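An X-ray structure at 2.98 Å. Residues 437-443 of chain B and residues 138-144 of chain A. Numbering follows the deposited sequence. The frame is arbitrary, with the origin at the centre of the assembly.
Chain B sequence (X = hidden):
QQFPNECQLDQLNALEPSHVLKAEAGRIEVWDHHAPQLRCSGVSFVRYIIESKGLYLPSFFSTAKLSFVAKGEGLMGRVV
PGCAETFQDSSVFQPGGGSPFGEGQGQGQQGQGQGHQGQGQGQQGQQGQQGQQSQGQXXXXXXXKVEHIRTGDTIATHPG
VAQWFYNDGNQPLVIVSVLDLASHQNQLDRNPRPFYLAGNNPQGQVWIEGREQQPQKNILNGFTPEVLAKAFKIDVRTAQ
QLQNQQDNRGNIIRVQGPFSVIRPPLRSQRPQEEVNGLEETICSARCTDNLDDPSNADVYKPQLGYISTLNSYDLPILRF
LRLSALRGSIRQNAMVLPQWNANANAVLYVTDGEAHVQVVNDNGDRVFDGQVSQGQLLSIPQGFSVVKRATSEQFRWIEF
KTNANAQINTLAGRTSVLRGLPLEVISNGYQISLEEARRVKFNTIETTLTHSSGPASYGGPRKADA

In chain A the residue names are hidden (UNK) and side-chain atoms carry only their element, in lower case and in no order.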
# COMPACT_ATOMS: atom_id res chain seq x y z
N ALA B 437 12.54 -36.47 -18.28
CA ALA B 437 12.32 -35.66 -17.10
C ALA B 437 13.62 -35.54 -16.30
O ALA B 437 13.99 -34.44 -15.88
CB ALA B 437 11.21 -36.24 -16.24
N ARG B 438 14.33 -36.66 -16.13
CA ARG B 438 15.60 -36.64 -15.40
C ARG B 438 16.57 -35.63 -16.03
O ARG B 438 17.20 -34.85 -15.33
CB ARG B 438 16.23 -38.04 -15.33
CG ARG B 438 17.39 -38.13 -14.34
CD ARG B 438 18.65 -38.75 -14.95
NE ARG B 438 19.88 -38.34 -14.24
CZ ARG B 438 20.80 -37.52 -14.74
NH1 ARG B 438 20.66 -37.02 -15.97
NH2 ARG B 438 21.88 -37.20 -14.02
N ARG B 439 16.66 -35.65 -17.36
CA ARG B 439 17.51 -34.70 -18.08
C ARG B 439 17.09 -33.26 -17.81
O ARG B 439 17.87 -32.46 -17.31
CB ARG B 439 17.49 -34.94 -19.60
CG ARG B 439 17.68 -36.40 -20.04
CD ARG B 439 18.16 -36.45 -21.49
NE ARG B 439 18.62 -37.78 -21.88
CZ ARG B 439 18.07 -38.49 -22.86
NH1 ARG B 439 17.05 -38.01 -23.55
NH2 ARG B 439 18.57 -39.69 -23.15
N VAL B 440 15.84 -32.92 -18.13
CA VAL B 440 15.41 -31.53 -18.04
C VAL B 440 15.64 -31.02 -16.62
O VAL B 440 15.83 -29.82 -16.38
CB VAL B 440 13.92 -31.31 -18.44
CG1 VAL B 440 13.48 -32.30 -19.51
CG2 VAL B 440 13.05 -31.40 -17.24
N LYS B 441 15.65 -31.94 -15.68
CA LYS B 441 15.70 -31.57 -14.29
C LYS B 441 17.13 -31.39 -13.79
O LYS B 441 17.39 -30.49 -12.99
CB LYS B 441 14.94 -32.59 -13.45
CG LYS B 441 14.72 -32.15 -12.04
CD LYS B 441 14.29 -33.30 -11.19
CE LYS B 441 14.23 -32.85 -9.76
NZ LYS B 441 14.16 -34.01 -8.87
N PHE B 442 18.06 -32.21 -14.26
CA PHE B 442 19.42 -32.20 -13.69
C PHE B 442 20.55 -31.71 -14.61
O PHE B 442 21.59 -31.29 -14.11
CB PHE B 442 19.79 -33.58 -13.14
CG PHE B 442 18.92 -34.04 -12.01
CD1 PHE B 442 19.05 -33.48 -10.75
CD2 PHE B 442 17.98 -35.04 -12.19
CE1 PHE B 442 18.26 -33.91 -9.70
CE2 PHE B 442 17.20 -35.48 -11.15
CZ PHE B 442 17.34 -34.91 -9.90
N ASN B 443 20.37 -31.78 -15.92
CA ASN B 443 21.44 -31.45 -16.88
C ASN B 443 22.12 -30.10 -16.69
O ASN B 443 23.33 -30.02 -16.51
CB ASN B 443 20.95 -31.55 -18.33
CG ASN B 443 20.81 -32.98 -18.82
OD1 ASN B 443 20.64 -33.21 -20.01
ND2 ASN B 443 20.87 -33.95 -17.90
N UNK A 138 22.02 -47.07 -9.25
CA UNK A 138 20.98 -46.21 -9.79
C UNK A 138 20.75 -44.98 -8.94
O UNK A 138 20.99 -45.00 -7.73
N UNK A 139 20.27 -43.92 -9.57
CA UNK A 139 20.03 -42.66 -8.88
C UNK A 139 18.65 -42.59 -8.23
O UNK A 139 17.68 -43.17 -8.73
c UNK A 139 17.90 -40.64 -10.23
c UNK A 139 18.08 -41.16 -12.92
c UNK A 139 20.25 -41.46 -9.82
c UNK A 139 16.91 -40.64 -12.40
c UNK A 139 16.83 -40.38 -11.05
c UNK A 139 19.07 -41.17 -10.73
c UNK A 139 19.16 -41.42 -12.09
N UNK A 140 18.56 -41.87 -7.12
CA UNK A 140 17.28 -41.55 -6.51
C UNK A 140 16.90 -40.12 -6.90
O UNK A 140 17.52 -39.53 -7.78
c UNK A 140 21.08 -42.77 -2.78
n UNK A 140 21.26 -43.35 -1.60
c UNK A 140 17.34 -41.69 -4.98
n UNK A 140 20.01 -42.00 -3.00
c UNK A 140 19.73 -41.32 -4.26
c UNK A 140 18.32 -40.74 -4.30
n UNK A 140 21.97 -42.96 -3.75
N UNK A 141 15.91 -39.55 -6.23
CA UNK A 141 15.43 -38.24 -6.61
C UNK A 141 15.48 -37.23 -5.47
O UNK A 141 14.87 -37.43 -4.43
o UNK A 141 14.15 -35.99 -7.45
c UNK A 141 13.54 -37.03 -7.76
c UNK A 141 14.01 -38.33 -7.15
o UNK A 141 12.57 -37.05 -8.55
N UNK A 142 16.22 -36.15 -5.69
CA UNK A 142 16.25 -35.06 -4.74
C UNK A 142 15.20 -34.03 -5.13
O UNK A 142 15.04 -33.72 -6.30
c UNK A 142 20.45 -33.22 -3.96
c UNK A 142 18.77 -35.38 -4.46
s UNK A 142 20.36 -34.68 -4.99
c UNK A 142 17.63 -34.41 -4.72
N UNK A 143 14.49 -33.50 -4.14
CA UNK A 143 13.45 -32.52 -4.41
C UNK A 143 12.85 -31.95 -3.12
O UNK A 143 13.06 -32.50 -2.04
n UNK A 143 10.74 -36.22 -4.18
c UNK A 143 10.35 -35.36 -3.26
n UNK A 143 10.86 -34.18 -3.55
c UNK A 143 12.34 -33.11 -5.30
c UNK A 143 11.63 -34.28 -4.70
c UNK A 143 11.54 -35.57 -5.09
N UNK A 144 12.12 -30.85 -3.24
CA UNK A 144 11.58 -30.14 -2.08
C UNK A 144 10.68 -31.03 -1.22
O UNK A 144 10.30 -32.13 -1.61
c UNK A 144 11.72 -27.75 -3.05
c UNK A 144 10.82 -28.88 -2.52
c UNK A 144 11.95 -26.64 -2.02
o UNK A 144 12.76 -25.74 -2.24
n UNK A 144 11.22 -26.70 -0.90

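Position 138 of chain A has backbone atoms and nothing more, not even a CB, so it is glycine, G138(A). It lies too far from the helix of chain B to take part in the contact, and its high B factors mark it as poorly ordered. The site is exposed and asks nothing of a side chain here.

Position 139 carries seven carbons: one attached to CA, then a closed ring of six. No oxygen sits on the ring, which excludes tyrosine and leaves phenylalanine. The CA-to-CB bond of F139(A) points toward chain B, and the far end of the ring meets the aliphatic part of an arginine, with CZ of F139(A) 3.2 Å from CG of R438(B). A hydrocarbon ring suits this place because the methylenes of R438(B) offer it a nonpolar surface. The ring's CE2 also lies near the plane of the guanidinium, at its edge, so the two groups are not stacked. The ring is poorly ordered, and this close approach deserves some caution.

At position 140 three carbons lead to a nitrogen and then to a carbon bearing two more nitrogens. This guanidinium identifies arginine. The CA-to-CB bond of R140(A) points away from the helix, and its CG is 8.1 Å from CZ of F442(B); a long, charged chain is well placed at such an exposed site, and its NE is hydrogen-bonded elsewhere in the structure.

Position 141 has two side-chain carbons, the second carrying two oxygens. That is a carboxylate one methylene from CA, hence aspartate. One oxygen reaches the lysine of the helix: OD1 of D141(A) is 2.4 Å from NZ of K441(B), a very short salt bridge. The acid suits a buried site where a positive charge must be balanced, and its OD2 is hydrogen-bonded elsewhere.

Position 142 shows an unbranched chain of two carbons, a sulfur and a final carbon, the thioether of methionine. The CA-to-CB bond of M142(A) points sideways and the end of the chain leads away; its CB is 5.0 Å from CE1 of F442(B). The flexible thioether can lie at this exposed site while the backbone makes the contact: O of M142(A) accepts a hydrogen bond from NZ of K441(B) at 2.7 Å.

Position 143 has one carbon followed by a five-membered ring of three carbons and two nitrogens, an imidazole, so it is histidine. CB of H143(A) lies 4.1 Å from NZ of K441(B). The two ring nitrogens suit a buried place with polar neighbors: ND1 of H143(A) donates to the backbone O of position 144 at 2.9 Å, and the other ring nitrogen is hydrogen-bonded elsewhere in the structure.

Position 144 has three carbons, the third bearing an oxygen and a nitrogen: a glutamine amide. Q144(A) lies out of reach of the helix, and a neutral polar amide is at home in its partly exposed place.

The contact thus centers on K441(B), whose extended side chain, with all four chi angles t, carries its ammonium to both a carboxylate and a carbonyl. F442(B) flanks this polar site, its CZ 4.2 Å from OD1 of D141(A), while R438(B), one helical turn earlier, meets F139(A).

Chain A, residues 138-144: GFRDMHQ
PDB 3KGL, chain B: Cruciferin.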